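Local coordinates for aldehyde dehydrogenase 12 (Zea mays, PDB 6D97), which catalyses the NAD-dependent oxidation of L-glutamate gamma-semialdehyde to glutamate, the last step of proline catabolism in plants, at residues A[259-263]-A[281-286]; A[88-92]-A[217-221]; A[186-190]-A[214-218]; A[203-208]-A[512-516]. All blocks are in the same frame, centred on the assembly; numbering follows the deposited sequence.

Contact 1: A[259-263]-A[281-286]; sequences NKLLL and KLAADL. With NAD (nicotinamide-adenine-dinucleotide), chain E.
Asn-259 and Leu-282 face each other across two helical segments, 259-263 and 281-285, whose axes run 11.2 Å apart at closest approach with their N-to-C directions only 26° apart. The Asn-259 amide links cofactor and protein. Its OD1 takes the adenine amino group of NAD, N6A to OD1 being 2.8 Å with a fairly straight N-H of 161°, and also Lys-281 NZ at 3.2 Å, which stands above the carbonyl plane. Its ND2 donates to Asp-285 OD2 at 3.2 Å, on the anti side of the carboxylate, while the syn lone pair of that oxygen receives Lys-281 NZ in a salt bridge of 2.8 Å. An asparagine suits this place because it accepts from two donors and donates from the same flat group. The lysine reaches it by bending at its last torsion (chi4 -52°). Leu-282 CD2 packs over one face of the adenine, 3.6 Å from NAD N1A, and also meets Leu-262 CD1 at 3.9 Å, the chains crossing at about a right angle. Leu-286 CD1 extends this apolar layer against Leu-262. Helices 255-265 and 276-285 both lie against the parallel sheet of the Rossmann-type NAD-binding domain, Leu-262 and Leu-282 resting on Ile-195 of strand 191-196, near Phe-272 of strand 269-273.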
# COMPACT_ATOMS: atom_id res chain seq x y z
N ASN A 259 21.03 29.78 11.75
CA ASN A 259 21.74 28.73 12.47
C ASN A 259 21.50 28.86 13.97
O ASN A 259 21.22 27.87 14.66
CB ASN A 259 23.23 28.79 12.15
CG ASN A 259 23.87 27.42 12.08
OD1 ASN A 259 24.64 27.13 11.16
ND2 ASN A 259 23.55 26.55 13.03
N LYS A 260 21.61 30.08 14.50
CA LYS A 260 21.37 30.29 15.92
C LYS A 260 19.95 29.93 16.31
O LYS A 260 19.72 29.33 17.37
CB LYS A 260 21.66 31.74 16.31
CG LYS A 260 23.07 32.24 16.05
CD LYS A 260 23.17 33.68 16.50
CE LYS A 260 24.12 34.50 15.64
NZ LYS A 260 25.54 34.12 15.86
N LEU A 261 18.97 30.29 15.47
CA LEU A 261 17.58 29.97 15.78
C LEU A 261 17.37 28.47 15.85
O LEU A 261 16.64 27.98 16.72
CB LEU A 261 16.66 30.60 14.74
CG LEU A 261 15.19 30.20 14.85
CD1 LEU A 261 14.62 30.60 16.20
CD2 LEU A 261 14.39 30.82 13.72
N LEU A 262 18.01 27.71 14.95
CA LEU A 262 17.87 26.26 14.96
C LEU A 262 18.41 25.66 16.25
O LEU A 262 17.81 24.74 16.81
CB LEU A 262 18.58 25.65 13.76
CG LEU A 262 18.06 25.98 12.36
CD1 LEU A 262 18.96 25.36 11.29
CD2 LEU A 262 16.63 25.51 12.20
N LEU A 263 19.54 26.16 16.73
CA LEU A 263 20.13 25.63 17.95
C LEU A 263 19.45 26.14 19.21
O LEU A 263 19.56 25.50 20.26
CB LEU A 263 21.63 25.95 17.98
CG LEU A 263 22.42 25.22 16.89
CD1 LEU A 263 23.84 25.74 16.78
CD2 LEU A 263 22.40 23.72 17.16
N LYS A 281 27.05 20.95 7.58
CA LYS A 281 27.21 21.71 8.82
C LYS A 281 25.94 21.63 9.66
O LYS A 281 26.00 21.39 10.87
CB LYS A 281 27.55 23.16 8.50
CG LYS A 281 27.83 24.02 9.72
CD LYS A 281 27.68 25.50 9.39
CE LYS A 281 28.16 26.38 10.52
NZ LYS A 281 27.53 26.00 11.81
N LEU A 282 24.78 21.83 9.03
CA LEU A 282 23.52 21.73 9.76
C LEU A 282 23.27 20.31 10.24
O LEU A 282 22.77 20.11 11.36
CB LEU A 282 22.35 22.20 8.88
CG LEU A 282 22.20 23.71 8.67
CD1 LEU A 282 20.81 24.04 8.15
CD2 LEU A 282 22.47 24.44 9.96
N ALA A 283 23.60 19.31 9.42
CA ALA A 283 23.42 17.92 9.84
C ALA A 283 24.26 17.60 11.06
O ALA A 283 23.88 16.75 11.87
CB ALA A 283 23.78 16.98 8.69
N ALA A 284 25.41 18.27 11.21
CA ALA A 284 26.23 18.06 12.39
C ALA A 284 25.71 18.87 13.57
O ALA A 284 25.61 18.35 14.69
CB ALA A 284 27.69 18.43 12.10
N ASP A 285 25.36 20.14 13.34
CA ASP A 285 24.86 20.98 14.42
C ASP A 285 23.57 20.41 15.01
O ASP A 285 23.42 20.33 16.24
CB ASP A 285 24.62 22.40 13.91
CG ASP A 285 25.90 23.15 13.65
OD1 ASP A 285 26.98 22.60 13.96
OD2 ASP A 285 25.83 24.28 13.12
N LEU A 286 22.64 20.00 14.16
CA LEU A 286 21.37 19.43 14.59
C LEU A 286 21.46 17.95 14.88
O LEU A 286 20.44 17.32 15.17
CB LEU A 286 20.30 19.71 13.52
CG LEU A 286 19.92 21.19 13.39
CD1 LEU A 286 19.14 21.45 12.11
CD2 LEU A 286 19.11 21.66 14.59
PA NAD E . 22.99 27.77 0.49
O1A NAD E . 23.45 26.53 1.32
O2A NAD E . 23.91 28.86 0.25
O5B NAD E . 21.90 28.63 1.00
C5B NAD E . 20.59 28.13 1.04
C4B NAD E . 19.78 28.62 2.24
O4B NAD E . 20.32 28.19 3.48
C3B NAD E . 19.61 30.10 2.28
O3B NAD E . 18.34 30.44 2.70
C2B NAD E . 20.62 30.51 3.26
O2B NAD E . 20.27 31.70 3.86
C1B NAD E . 20.57 29.37 4.21
N9A NAD E . 21.76 29.17 5.01
C8A NAD E . 23.09 29.33 4.64
N7A NAD E . 23.87 29.02 5.67
C5A NAD E . 23.09 28.64 6.75
C6A NAD E . 23.34 28.22 8.05
N6A NAD E . 24.70 28.12 8.51
N1A NAD E . 22.33 27.91 8.87
C2A NAD E . 21.03 27.99 8.47
N3A NAD E . 20.74 28.40 7.20
C4A NAD E . 21.73 28.72 6.34
O3 NAD E . 22.53 27.59 -0.89
PN NAD E . 23.21 28.18 -2.20
O1N NAD E . 22.44 27.43 -3.35
O2N NAD E . 22.96 29.65 -2.35
O5D NAD E . 24.68 27.87 -2.34

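Contact 2: A[88-92]-A[217-221]; sequences SLSKC and NKPVL
Lys-218 NZ is gripped by two atoms of Ser-88 and a water: it donates to the carbonyl O of Ser-88 at 2.9 Å and to OG of the same residue at 3.0 Å, and a water also accepts from it. This joins helix 83-90 to strand 218-223 of the parallel sheet in the Rossmann-type NAD-binding domain. The ammonium stands above the carbonyl plane of Ser-88, 44° out of it. It gets there because the lysine is stretched throughout, with CG anti to the backbone N (chi1 173°) and every later torsion near 180°. A lysine suits the place: its long methylene chain can cross the buried interface, and its three N-H groups can serve several acceptors at once. Ser-88 OG, in turn, is hydrogen-bonded to Asp-249 of strand 249-251, whose carboxylate is likely to favour the nearby positive charge. Replacing Lys-218 by a methionine would probably leave the Ser-88 carbonyl without this donor and Asp-249 without this positive charge beside it. At the base of the chain, Cys-92 CB packs against Lys-218 CB at 3.6 Å; a small side chain fits closely beside the strand, its SG also near Lys-218 CB. Leu-89 sends its two methyls to different partners: CD2 reaches Lys-218 O at 3.4 Å, while CD1 meets Val-220 CG1 at 3.8 Å.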
# COMPACT_ATOMS: atom_id res chain seq x y z
N SER A 88 7.03 31.33 19.33
CA SER A 88 5.98 30.86 18.44
C SER A 88 6.11 29.36 18.19
O SER A 88 5.10 28.64 18.16
CB SER A 88 6.02 31.63 17.12
OG SER A 88 4.92 31.29 16.29
N LEU A 89 7.34 28.87 18.01
CA LEU A 89 7.54 27.44 17.79
C LEU A 89 7.22 26.64 19.04
O LEU A 89 6.65 25.55 18.96
CB LEU A 89 8.97 27.18 17.33
CG LEU A 89 9.30 27.41 15.85
CD1 LEU A 89 10.81 27.47 15.66
CD2 LEU A 89 8.70 26.30 15.01
N SER A 90 7.56 27.18 20.21
CA SER A 90 7.33 26.46 21.46
C SER A 90 5.84 26.26 21.74
O SER A 90 5.49 25.42 22.58
CB SER A 90 7.98 27.21 22.63
OG SER A 90 7.15 28.26 23.08
N LYS A 91 4.96 27.01 21.07
CA LYS A 91 3.53 26.81 21.25
C LYS A 91 3.04 25.51 20.62
O LYS A 91 1.96 25.04 20.98
CB LYS A 91 2.76 28.00 20.66
CG LYS A 91 2.87 29.25 21.51
CD LYS A 91 2.15 30.44 20.89
CE LYS A 91 2.47 31.70 21.68
NZ LYS A 91 1.48 32.78 21.44
N CYS A 92 3.82 24.92 19.72
CA CYS A 92 3.43 23.66 19.10
C CYS A 92 4.00 22.49 19.89
O CYS A 92 5.23 22.34 19.95
CB CYS A 92 3.92 23.60 17.66
SG CYS A 92 3.43 22.09 16.80
N ASN A 217 2.60 19.61 11.54
CA ASN A 217 3.70 20.35 12.12
C ASN A 217 3.40 21.85 12.13
O ASN A 217 2.49 22.33 11.44
CB ASN A 217 5.00 20.09 11.35
CG ASN A 217 5.31 18.61 11.22
OD1 ASN A 217 5.80 17.98 12.15
ND2 ASN A 217 5.03 18.05 10.04
N LYS A 218 4.17 22.59 12.92
CA LYS A 218 4.18 24.04 12.85
C LYS A 218 5.54 24.49 12.36
O LYS A 218 6.53 24.42 13.11
CB LYS A 218 3.86 24.69 14.20
CG LYS A 218 4.03 26.19 14.20
CD LYS A 218 3.41 26.86 15.40
CE LYS A 218 3.57 28.37 15.30
NZ LYS A 218 2.87 29.08 16.40
N PRO A 219 5.66 24.93 11.11
CA PRO A 219 6.97 25.28 10.57
C PRO A 219 7.30 26.75 10.69
O PRO A 219 6.43 27.62 10.72
CB PRO A 219 6.83 24.88 9.09
CG PRO A 219 5.40 25.19 8.79
CD PRO A 219 4.62 24.94 10.07
N VAL A 220 8.60 27.02 10.76
CA VAL A 220 9.16 28.34 10.49
C VAL A 220 9.89 28.24 9.16
O VAL A 220 10.71 27.34 8.96
CB VAL A 220 10.08 28.82 11.62
CG1 VAL A 220 11.24 27.85 11.86
CG2 VAL A 220 10.58 30.22 11.33
N LEU A 221 9.54 29.12 8.23
CA LEU A 221 10.03 29.05 6.86
C LEU A 221 11.03 30.17 6.62
O LEU A 221 10.74 31.34 6.87
CB LEU A 221 8.88 29.14 5.86
CG LEU A 221 9.33 29.30 4.40
CD1 LEU A 221 10.09 28.07 3.91
CD2 LEU A 221 8.14 29.58 3.51
O HOH W 1 2.59 31.86 15.72

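Contact 3: A[186-190]-A[214-218]; sequences RWPYG and YMGNK
Asn-217 OD1 receives two consecutive backbone N-H groups, Tyr-189 N at 2.7 Å and Gly-190 N at 3.1 Å, each tilted less than 20° from the plane of the amide carbonyl. The contact joins segment 186-190, which leads from strand 180-187 toward strand 191-196, to the turn that ends the helix of the Rossmann-type beta-alpha-beta crossover 191-196/203-214/218-223. Beside it, Lys-218 N donates to Gly-190 O at 2.8 Å, opening the pairing of strand 218-223 with strand 191-196. The asparagine side chain lies alongside Tyr-189, pointing the same way, its amide plane 20° from that of the ring and OD1 near the ring edge. Its carbonyl can reach both N-H groups because CG stands beside the backbone N (chi1 -53°), and its ND2 is anchored by the carbonyls of Ala-212 and Trp-524, so both ends of the buried amide are used and its rotation is fixed. Farther out, Gly-216 closes the helix in a Schellman motif with positive phi. A side chain there would also press on Pro-188, whose CB already lies 3.2 Å from Met-215 O. Gly-190 also has positive phi, where a CB would collide with the carbonyl O of the preceding residue. Met-215 bends twice to bring CE to Arg-186 CB at 3.9 Å. A water donates to Arg-186 O at 3.1 Å and to Met-215 O at 2.8 Å, bridging the backbones.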
# COMPACT_ATOMS: atom_id res chain seq x y z
N ARG A 186 1.10 7.87 11.08
CA ARG A 186 2.07 8.90 10.70
C ARG A 186 1.88 10.05 11.67
O ARG A 186 0.89 10.79 11.59
CB ARG A 186 1.87 9.34 9.25
CG ARG A 186 1.90 8.23 8.22
CD ARG A 186 3.15 7.38 8.34
NE ARG A 186 4.37 8.18 8.32
CZ ARG A 186 5.60 7.68 8.42
NH1 ARG A 186 5.77 6.38 8.54
NH2 ARG A 186 6.65 8.49 8.41
N TRP A 187 2.82 10.20 12.60
CA TRP A 187 2.75 11.23 13.63
C TRP A 187 3.56 12.45 13.20
O TRP A 187 4.62 12.31 12.58
CB TRP A 187 3.31 10.71 14.95
CG TRP A 187 2.45 11.03 16.11
CD1 TRP A 187 2.76 11.85 17.17
CD2 TRP A 187 1.13 10.55 16.35
NE1 TRP A 187 1.71 11.89 18.05
CE2 TRP A 187 0.70 11.11 17.58
CE3 TRP A 187 0.26 9.71 15.65
CZ2 TRP A 187 -0.56 10.85 18.11
CZ3 TRP A 187 -0.99 9.44 16.19
CH2 TRP A 187 -1.39 10.02 17.40
N PRO A 188 3.11 13.66 13.53
CA PRO A 188 3.90 14.85 13.22
C PRO A 188 5.11 14.94 14.12
O PRO A 188 5.28 14.19 15.08
CB PRO A 188 2.92 16.00 13.47
CG PRO A 188 2.02 15.47 14.52
CD PRO A 188 1.86 14.00 14.23
N TYR A 189 5.98 15.89 13.80
CA TYR A 189 7.10 16.21 14.67
C TYR A 189 6.82 17.40 15.58
O TYR A 189 7.43 17.50 16.65
CB TYR A 189 8.35 16.49 13.85
CG TYR A 189 8.93 15.30 13.13
CD1 TYR A 189 9.73 14.38 13.78
CD2 TYR A 189 8.70 15.12 11.77
CE1 TYR A 189 10.27 13.30 13.11
CE2 TYR A 189 9.23 14.05 11.10
CZ TYR A 189 10.02 13.14 11.77
OH TYR A 189 10.55 12.08 11.07
N GLY A 190 5.91 18.29 15.19
CA GLY A 190 5.61 19.46 15.96
C GLY A 190 6.29 20.69 15.41
O GLY A 190 6.08 21.09 14.26
N TYR A 214 0.51 19.86 6.36
CA TYR A 214 -0.43 18.76 6.15
C TYR A 214 -0.32 17.71 7.25
O TYR A 214 -1.34 17.23 7.77
CB TYR A 214 -0.18 18.10 4.79
CG TYR A 214 -0.52 18.92 3.57
CD1 TYR A 214 -1.43 19.97 3.65
CD2 TYR A 214 0.07 18.65 2.35
CE1 TYR A 214 -1.74 20.72 2.53
CE2 TYR A 214 -0.22 19.39 1.22
CZ TYR A 214 -1.13 20.43 1.32
OH TYR A 214 -1.43 21.17 0.19
N MET A 215 0.90 17.33 7.62
CA MET A 215 1.10 16.24 8.56
C MET A 215 0.91 16.67 10.01
O MET A 215 0.96 15.81 10.90
CB MET A 215 2.49 15.63 8.38
CG MET A 215 2.75 15.13 6.97
SD MET A 215 1.40 14.11 6.32
CE MET A 215 1.45 12.71 7.43
N GLY A 216 0.71 17.95 10.27
CA GLY A 216 0.45 18.44 11.60
C GLY A 216 1.58 19.18 12.28
O GLY A 216 1.53 19.37 13.50
N ASN A 217 2.60 19.61 11.54
CA ASN A 217 3.70 20.35 12.12
C ASN A 217 3.40 21.85 12.13
O ASN A 217 2.49 22.33 11.44
CB ASN A 217 5.00 20.09 11.35
CG ASN A 217 5.31 18.61 11.22
OD1 ASN A 217 5.80 17.98 12.15
ND2 ASN A 217 5.03 18.05 10.04
N LYS A 218 4.17 22.59 12.92
CA LYS A 218 4.18 24.04 12.85
C LYS A 218 5.54 24.49 12.36
O LYS A 218 6.53 24.42 13.11
CB LYS A 218 3.86 24.69 14.20
CG LYS A 218 4.03 26.19 14.20
CD LYS A 218 3.41 26.86 15.40
CE LYS A 218 3.57 28.37 15.30
NZ LYS A 218 2.87 29.08 16.40
O HOH W 2 -0.40 13.38 10.57

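Contact 4: A[203-208]-A[512-516]; sequences EIPLLQ and AGIGT
Leu-207 and Gly-515 bring their CA atoms to 6.1 Å, the closest such pair between helical segment 203-208 and the irregular segment 512-516, and a water crosses this gap, accepting from Gly-515 N at 2.8 Å and donating weakly to Leu-207 O. Ile-514 packs against Leu-207 and Gln-208. Its CG1, anti to the backbone N (chi1 -171°), extends toward the helix and meets Leu-207 CB at 3.8 Å, while CD1 reaches Ile-204 O at 3.8 Å; a long branched residue can touch both side chains and the helix backbone at once. Helix 203-214 connects strands 191-196 and 218-223 of the Rossmann-type NAD-binding domain, so the contact ties a late loop to that crossover. Across Ile-514, at about a right angle, runs Gln-208, whose NE2 donates to Gly-513 O at 3.1 Å with an N-H angle of 153°. Its OE1 takes the indole N-H of Trp-524, so the two amide ends serve different partners. A leucine in place of Gln-208 would probably leave the Gly-513 carbonyl and the Trp-524 N-H without these mates. Gly-515 adopts positive phi, where a side chain would jam against the preceding carbonyl, and Thr-516 N-caps helix 517-524, its OG1 accepting from Ala-519 N.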
# COMPACT_ATOMS: atom_id res chain seq x y z
N GLU A 203 8.50 27.11 -5.82
CA GLU A 203 8.16 25.69 -5.86
C GLU A 203 8.69 24.94 -4.64
O GLU A 203 7.95 24.20 -3.99
CB GLU A 203 8.72 25.07 -7.15
CG GLU A 203 8.43 23.59 -7.30
CD GLU A 203 9.02 23.03 -8.59
OE1 GLU A 203 9.25 23.82 -9.53
OE2 GLU A 203 9.27 21.81 -8.65
N ILE A 204 9.97 25.11 -4.33
CA ILE A 204 10.58 24.36 -3.23
C ILE A 204 9.97 24.78 -1.89
O ILE A 204 9.47 23.91 -1.17
CB ILE A 204 12.11 24.51 -3.23
CG1 ILE A 204 12.72 23.89 -4.49
CG2 ILE A 204 12.69 23.88 -1.97
CD1 ILE A 204 14.20 24.13 -4.61
N PRO A 205 9.99 26.07 -1.52
CA PRO A 205 9.43 26.42 -0.20
C PRO A 205 7.94 26.14 -0.06
O PRO A 205 7.51 25.68 1.00
CB PRO A 205 9.75 27.92 -0.08
CG PRO A 205 10.01 28.38 -1.46
CD PRO A 205 10.60 27.24 -2.18
N LEU A 206 7.14 26.40 -1.10
CA LEU A 206 5.70 26.17 -0.98
C LEU A 206 5.39 24.69 -0.76
O LEU A 206 4.56 24.35 0.09
CB LEU A 206 4.97 26.68 -2.23
CG LEU A 206 3.49 26.30 -2.33
CD1 LEU A 206 2.68 26.97 -1.23
CD2 LEU A 206 2.91 26.62 -3.69
N LEU A 207 6.05 23.81 -1.52
CA LEU A 207 5.72 22.39 -1.45
C LEU A 207 6.16 21.78 -0.12
O LEU A 207 5.46 20.91 0.43
CB LEU A 207 6.37 21.64 -2.62
CG LEU A 207 5.53 21.48 -3.89
CD1 LEU A 207 5.04 22.82 -4.42
CD2 LEU A 207 6.31 20.74 -4.96
N GLN A 208 7.30 22.22 0.42
CA GLN A 208 7.71 21.73 1.73
C GLN A 208 6.89 22.38 2.84
O GLN A 208 6.60 21.74 3.86
CB GLN A 208 9.21 21.98 1.95
CG GLN A 208 10.12 21.32 0.92
CD GLN A 208 10.26 19.82 1.10
OE1 GLN A 208 9.56 19.21 1.91
NE2 GLN A 208 11.17 19.21 0.35
N ALA A 512 15.94 13.95 1.49
CA ALA A 512 14.57 14.45 1.43
C ALA A 512 13.98 14.20 0.05
O ALA A 512 14.69 14.06 -0.95
CB ALA A 512 14.52 15.94 1.76
N GLY A 513 12.65 14.11 0.01
CA GLY A 513 11.89 14.19 -1.21
C GLY A 513 11.01 15.43 -1.17
O GLY A 513 10.97 16.16 -0.18
N ILE A 514 10.31 15.66 -2.28
CA ILE A 514 9.42 16.80 -2.39
C ILE A 514 8.31 16.46 -3.37
O ILE A 514 8.52 15.70 -4.32
CB ILE A 514 10.20 18.07 -2.81
CG1 ILE A 514 9.31 19.31 -2.72
CG2 ILE A 514 10.76 17.92 -4.22
CD1 ILE A 514 10.06 20.61 -2.93
N GLY A 515 7.12 16.99 -3.11
CA GLY A 515 6.03 16.89 -4.06
C GLY A 515 4.99 15.80 -3.82
O GLY A 515 3.80 16.10 -3.67
N THR A 516 5.43 14.54 -3.80
CA THR A 516 4.52 13.40 -3.80
C THR A 516 4.00 13.11 -2.40
O THR A 516 4.56 13.57 -1.40
CB THR A 516 5.23 12.17 -4.36
OG1 THR A 516 6.35 11.82 -3.53
CG2 THR A 516 5.71 12.43 -5.77
O HOH W 3 6.59 18.27 -0.62

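How the contacts relate
Each contact has at least one segment on or next to the parallel sheet of the NAD-binding domain; contact 3 links it to strand 180-187 of the antiparallel sheet, contact 4 to the loop before helix 517-524. Contacts 2 and 3, centres about 10 Å apart, share Asn-217 and Lys-218, touch through Cys-92 SG and Gly-190 C, and together fix the start of strand 218-223. Contact 4 lies on helix 203-214, just before that strand, and touches contact 2 where Pro-205 meets Leu-221. Contact 1, about 16 Å from contact 2 between centres, follows contacts 2 and 3 in the chain, within the long span that contact 4 bridges. It holds the adenine end of NAD.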